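Local coordinates for manganese-dependent inorganic pyrophosphatase (Methanocaldococcus jannaschii, PDB 2EB0) that hydrolyses inorganic diphosphate to two phosphates with the help of two manganese ions per subunit, at the interface of chains A and B. Residues are numbered along the deposited sequence; one frame, centred on the assembly and turned at random. Chains: chain A/B, Manganese-dependent inorganic pyrophosphatase.

Contact 1: the interface of chains A and B. Residues chain A 93-99, 101; chain B 89-92, 294, 298-299, 302.
In this family II pyrophosphatase, of the DHH type, the loop just past the DHH signature (B:His89 is its second histidine) lies against the 93-99 loop of the other subunit. B:Val91 is set into the partner by a pair of bonds on its backbone. Its carbonyl accepts the amide of A:Thr95 on a lone pair, nearly straight (170° at H), and its own N donates to A:Thr95 OG1 at 2.9 Å. That hydroxyl sits in the crowded position between backbone N and carbonyl carbon (chi1 70°), from where it also donates to A:Glu97 O, approaching from above the carbonyl plane; receiving one bond and giving another fixes its rotation.

The valine's branches part ways: CG1, anti to the backbone N, heads for the carbonyl of A:Leu93, while CG2 comes over one face of the A:Tyr101 ring, at its CD2-CE2 rim, 3.3 Å from CD2, the two side chains crossing at about a right angle. B:Lys90 runs past A:Thr95 in the opposite direction, its methylenes beside A:Thr95 O, and bends at its end (chi4 69°) to pair weakly with B:Glu302 OE1. The extended B:Glu302, from helix 293-306, crosses A:Thr96 obliquely, with its CG 3.4 Å from the methyl CG2. The B:Pro299 ring rests its CG against A:Thr96 O.

Water fills in between the backbones. Water 1 links A:Thr96 O (2.9 Å) to B:Lys294 O, and water 3 joins A:Ile99 N to B:His89 O, 2.6 Å from the latter. Beside these waters, A:Pro98 crosses B:Lys294 obliquely, CG to CD 4.0 Å.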
# COMPACT_ATOMS: atom_id res chain seq x y z
N LEU A 93 -5.03 4.26 -2.99
CA LEU A 93 -4.34 5.47 -2.58
C LEU A 93 -2.88 5.45 -2.98
O LEU A 93 -2.22 4.41 -2.90
CB LEU A 93 -4.44 5.64 -1.06
CG LEU A 93 -5.29 6.79 -0.52
CD1 LEU A 93 -4.99 6.96 0.97
CD2 LEU A 93 -4.96 8.08 -1.26
N THR A 94 -2.38 6.59 -3.42
CA THR A 94 -0.98 6.73 -3.80
C THR A 94 -0.38 7.67 -2.77
O THR A 94 -1.10 8.50 -2.22
CB THR A 94 -0.84 7.33 -5.21
OG1 THR A 94 -1.04 6.30 -6.18
CG2 THR A 94 0.55 7.94 -5.40
N THR A 95 0.92 7.53 -2.50
CA THR A 95 1.59 8.38 -1.52
C THR A 95 2.87 9.01 -2.09
O THR A 95 3.40 8.56 -3.12
CB THR A 95 1.97 7.59 -0.25
OG1 THR A 95 3.01 6.66 -0.55
CG2 THR A 95 0.76 6.80 0.26
N THR A 96 3.37 10.05 -1.42
CA THR A 96 4.57 10.73 -1.86
C THR A 96 5.79 10.27 -1.09
O THR A 96 6.93 10.47 -1.51
CB THR A 96 4.43 12.26 -1.71
OG1 THR A 96 3.92 12.56 -0.41
CG2 THR A 96 3.48 12.81 -2.78
N GLU A 97 5.55 9.64 0.05
CA GLU A 97 6.64 9.14 0.87
C GLU A 97 6.39 7.69 1.26
O GLU A 97 5.25 7.21 1.19
CB GLU A 97 6.80 10.02 2.11
CG GLU A 97 5.51 10.65 2.56
CD GLU A 97 5.69 12.08 3.01
OE1 GLU A 97 4.67 12.74 3.28
OE2 GLU A 97 6.84 12.54 3.09
N PRO A 98 7.45 6.98 1.62
CA PRO A 98 7.31 5.57 2.02
C PRO A 98 6.45 5.53 3.27
O PRO A 98 6.63 6.33 4.18
CB PRO A 98 8.75 5.14 2.32
CG PRO A 98 9.57 6.04 1.42
CD PRO A 98 8.88 7.37 1.58
N ILE A 99 5.50 4.62 3.31
CA ILE A 99 4.65 4.49 4.48
C ILE A 99 4.61 3.02 4.83
O ILE A 99 5.04 2.18 4.05
CB ILE A 99 3.19 4.95 4.21
CG1 ILE A 99 2.59 4.15 3.05
CG2 ILE A 99 3.15 6.44 3.92
CD1 ILE A 99 1.09 4.28 2.93
N TYR A 101 2.66 -0.04 4.90
CA TYR A 101 1.45 -0.48 4.22
C TYR A 101 1.29 -1.98 4.40
O TYR A 101 2.21 -2.76 4.13
CB TYR A 101 1.53 -0.14 2.73
CG TYR A 101 0.19 -0.10 2.03
CD1 TYR A 101 -0.60 -1.24 1.89
CD2 TYR A 101 -0.30 1.10 1.51
CE1 TYR A 101 -1.84 -1.19 1.24
CE2 TYR A 101 -1.53 1.16 0.87
CZ TYR A 101 -2.29 0.02 0.74
OH TYR A 101 -3.51 0.10 0.11
N HIS B 89 9.15 1.48 -0.66
CA HIS B 89 9.03 2.76 -1.34
C HIS B 89 7.60 3.23 -1.10
O HIS B 89 6.81 2.53 -0.48
CB HIS B 89 9.26 2.62 -2.84
CG HIS B 89 10.65 2.18 -3.20
ND1 HIS B 89 11.05 0.86 -3.14
CD2 HIS B 89 11.74 2.89 -3.58
CE1 HIS B 89 12.33 0.78 -3.48
NE2 HIS B 89 12.77 2.00 -3.75
N LYS B 90 7.30 4.43 -1.59
CA LYS B 90 5.96 5.00 -1.46
C LYS B 90 5.02 4.13 -2.30
O LYS B 90 5.47 3.37 -3.15
CB LYS B 90 5.94 6.41 -2.04
CG LYS B 90 6.13 6.44 -3.56
CD LYS B 90 6.54 7.82 -4.04
CE LYS B 90 6.52 7.92 -5.55
NZ LYS B 90 5.14 7.87 -6.10
N VAL B 91 3.71 4.23 -2.05
CA VAL B 91 2.77 3.46 -2.85
C VAL B 91 2.58 4.21 -4.17
O VAL B 91 2.23 5.40 -4.18
CB VAL B 91 1.40 3.33 -2.16
CG1 VAL B 91 0.43 2.61 -3.08
CG2 VAL B 91 1.55 2.57 -0.84
N GLY B 92 2.84 3.53 -5.28
CA GLY B 92 2.69 4.16 -6.58
C GLY B 92 1.85 3.35 -7.53
O GLY B 92 1.67 3.74 -8.68
N LYS B 294 14.32 8.17 -2.60
CA LYS B 294 12.98 7.89 -2.09
C LYS B 294 12.56 8.69 -0.86
O LYS B 294 11.37 8.84 -0.59
CB LYS B 294 12.85 6.39 -1.75
CG LYS B 294 13.48 6.01 -0.41
CD LYS B 294 13.10 4.61 0.05
CE LYS B 294 13.66 3.54 -0.87
NZ LYS B 294 15.15 3.60 -0.95
N VAL B 298 12.15 12.42 -3.99
CA VAL B 298 10.82 12.16 -4.51
C VAL B 298 9.69 12.88 -3.75
O VAL B 298 8.85 13.54 -4.35
CB VAL B 298 10.54 10.64 -4.55
CG1 VAL B 298 9.12 10.36 -5.03
CG2 VAL B 298 11.54 9.96 -5.48
N PRO B 299 9.69 12.78 -2.41
CA PRO B 299 8.63 13.43 -1.62
C PRO B 299 8.37 14.91 -1.91
O PRO B 299 7.23 15.29 -2.18
CB PRO B 299 9.07 13.18 -0.18
CG PRO B 299 9.80 11.87 -0.28
CD PRO B 299 10.63 12.07 -1.53
N GLU B 302 7.36 15.25 -5.85
CA GLU B 302 6.00 14.85 -6.22
C GLU B 302 4.97 15.71 -5.52
O GLU B 302 3.87 15.90 -6.02
CB GLU B 302 5.73 13.38 -5.90
CG GLU B 302 4.27 13.01 -6.10
CD GLU B 302 4.00 11.52 -5.98
OE1 GLU B 302 4.57 10.89 -5.06
OE2 GLU B 302 3.22 11.00 -6.80
O HOH W 1 9.10 8.63 -1.81
O HOH W 2 7.39 1.54 2.59
O HOH W 3 4.92 3.02 1.24

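Contact 2: the interface of chains A and B. Residues chain A 101-105, 115; chain B 99-102, 124.
The carbonyl oxygen of B:Tyr101 takes a hydrogen bond from A:Ala103 N at 2.9 Å, one N-H gripping it across the interface, in the carbonyl plane and with 162° at H. Its return partner, B:Tyr101 N to A:Ala103 O, is straighter still at H, but the donor stands above the carbonyl plane. Together they join the two 100-103 strands edge to edge, antiparallel, with A:Tyr102 opposite B:Tyr102 across the two-fold axis.

The tyrosines go to opposite faces of this small intersubunit sheet. On one, A:Tyr101 and B:Tyr101 both have CG anti to the backbone N, and the two side chains cross at about a right angle; their CD1 atoms come to 3.5 Å and each ring edge reaches the other's CB. An alanine at A:Tyr101 would remove this ring and would probably loosen the packing around the two-fold axis. On the other face the A:Tyr102 and B:Tyr102 rings meet edge to face, planes 69° apart and centroids 5.5 Å apart.

Farther out, the A:Lys104 side chain lies beside B:Leu100, pointing the same way, with its CG near B:Leu100 CD1. Its chain bends at the end (chi4 -78°), bringing NZ to 3.3 Å from A:Glu115 OE1 in a salt bridge within chain A. B:Leu124, on the 3-10 helix 122-125, slides past A:Glu115 in the opposite direction, and its CD2 methyl lies 3.4 Å from A:Glu115 OE1 and 3.8 Å from A:Tyr102 OH.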
# COMPACT_ATOMS: atom_id res chain seq x y z
N TYR A 101 2.66 -0.04 4.90
CA TYR A 101 1.45 -0.48 4.22
C TYR A 101 1.29 -1.98 4.40
O TYR A 101 2.21 -2.76 4.13
CB TYR A 101 1.53 -0.14 2.73
CG TYR A 101 0.19 -0.10 2.03
CD1 TYR A 101 -0.60 -1.24 1.89
CD2 TYR A 101 -0.30 1.10 1.51
CE1 TYR A 101 -1.84 -1.19 1.24
CE2 TYR A 101 -1.53 1.16 0.87
CZ TYR A 101 -2.29 0.02 0.74
OH TYR A 101 -3.51 0.10 0.11
N TYR A 102 0.13 -2.39 4.88
CA TYR A 102 -0.12 -3.80 5.07
C TYR A 102 -1.57 -4.09 4.76
O TYR A 102 -2.48 -3.66 5.48
CB TYR A 102 0.19 -4.22 6.51
CG TYR A 102 0.05 -5.71 6.73
CD1 TYR A 102 0.52 -6.62 5.78
CD2 TYR A 102 -0.51 -6.21 7.90
CE1 TYR A 102 0.43 -7.99 6.00
CE2 TYR A 102 -0.61 -7.58 8.13
CZ TYR A 102 -0.14 -8.47 7.18
OH TYR A 102 -0.21 -9.82 7.40
N ALA A 103 -1.77 -4.82 3.67
CA ALA A 103 -3.09 -5.20 3.22
C ALA A 103 -3.06 -6.70 2.88
O ALA A 103 -2.01 -7.25 2.53
CB ALA A 103 -3.48 -4.39 2.01
N LYS A 104 -4.21 -7.35 3.01
CA LYS A 104 -4.36 -8.77 2.72
C LYS A 104 -5.74 -8.97 2.12
O LYS A 104 -6.69 -8.27 2.50
CB LYS A 104 -4.25 -9.60 4.00
CG LYS A 104 -3.03 -10.50 4.09
CD LYS A 104 -2.80 -10.92 5.54
CE LYS A 104 -1.72 -11.97 5.67
NZ LYS A 104 -2.23 -13.31 5.28
N PRO A 105 -5.88 -9.91 1.18
CA PRO A 105 -7.19 -10.13 0.59
C PRO A 105 -8.07 -10.99 1.50
O PRO A 105 -8.38 -12.14 1.18
CB PRO A 105 -6.85 -10.82 -0.73
CG PRO A 105 -5.62 -11.62 -0.38
CD PRO A 105 -4.83 -10.65 0.45
N GLU A 115 -4.72 -11.42 13.12
CA GLU A 115 -3.71 -12.39 12.70
C GLU A 115 -2.31 -11.94 13.09
O GLU A 115 -1.45 -12.76 13.42
CB GLU A 115 -3.74 -12.65 11.19
CG GLU A 115 -2.73 -13.72 10.78
CD GLU A 115 -2.59 -13.90 9.27
OE1 GLU A 115 -2.28 -12.91 8.57
OE2 GLU A 115 -2.78 -15.04 8.79
N ILE B 99 -5.02 -7.34 -2.70
CA ILE B 99 -3.75 -8.02 -2.88
C ILE B 99 -2.95 -8.04 -1.59
O ILE B 99 -3.23 -7.26 -0.68
CB ILE B 99 -2.95 -7.27 -3.98
CG1 ILE B 99 -3.19 -7.95 -5.33
CG2 ILE B 99 -1.49 -7.15 -3.61
CD1 ILE B 99 -2.72 -7.13 -6.50
N LEU B 100 -1.99 -8.95 -1.50
CA LEU B 100 -1.12 -8.97 -0.33
C LEU B 100 -0.17 -7.81 -0.60
O LEU B 100 0.52 -7.78 -1.63
CB LEU B 100 -0.33 -10.27 -0.24
CG LEU B 100 0.87 -10.19 0.72
CD1 LEU B 100 0.41 -10.05 2.16
CD2 LEU B 100 1.71 -11.43 0.57
N TYR B 101 -0.15 -6.84 0.29
CA TYR B 101 0.72 -5.69 0.11
C TYR B 101 1.43 -5.45 1.43
O TYR B 101 0.78 -5.23 2.45
CB TYR B 101 -0.11 -4.46 -0.27
CG TYR B 101 0.71 -3.34 -0.85
CD1 TYR B 101 1.78 -2.79 -0.14
CD2 TYR B 101 0.44 -2.84 -2.11
CE1 TYR B 101 2.56 -1.77 -0.67
CE2 TYR B 101 1.21 -1.82 -2.66
CZ TYR B 101 2.26 -1.29 -1.94
OH TYR B 101 3.02 -0.28 -2.48
N TYR B 102 2.75 -5.50 1.41
CA TYR B 102 3.51 -5.28 2.63
C TYR B 102 4.73 -4.39 2.39
O TYR B 102 5.70 -4.81 1.74
CB TYR B 102 3.94 -6.62 3.23
CG TYR B 102 4.62 -6.50 4.58
CD1 TYR B 102 4.11 -5.65 5.57
CD2 TYR B 102 5.77 -7.23 4.87
CE1 TYR B 102 4.73 -5.53 6.81
CE2 TYR B 102 6.40 -7.12 6.11
CZ TYR B 102 5.88 -6.27 7.07
OH TYR B 102 6.50 -6.15 8.29
N LEU B 124 3.53 -15.30 6.84
CA LEU B 124 2.57 -14.20 6.77
C LEU B 124 2.41 -13.71 5.34
O LEU B 124 1.35 -13.20 4.97
CB LEU B 124 3.00 -13.03 7.65
CG LEU B 124 2.56 -13.02 9.12
CD1 LEU B 124 3.24 -11.87 9.86
CD2 LEU B 124 1.05 -12.88 9.21

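About 17 Å separates the C-alpha centres of contact 1 and contact 2, and A:Tyr101 belongs to both: the CD2-CE2 rim of its ring serves the loop of contact 1, while the CD1-CE1 rim and its strand serve contact 2. Contact 2 straddles the two-fold axis; contact 1 lies to one side and recurs with the chains exchanged. The arrangement fits a dimer held at its centre by strand pairing and flanked by loop docking. Because contact 1 includes B:His89, directly after the manganese ligand B:His88, subunit packing may help steady the metal site, though the structure alone does not show this.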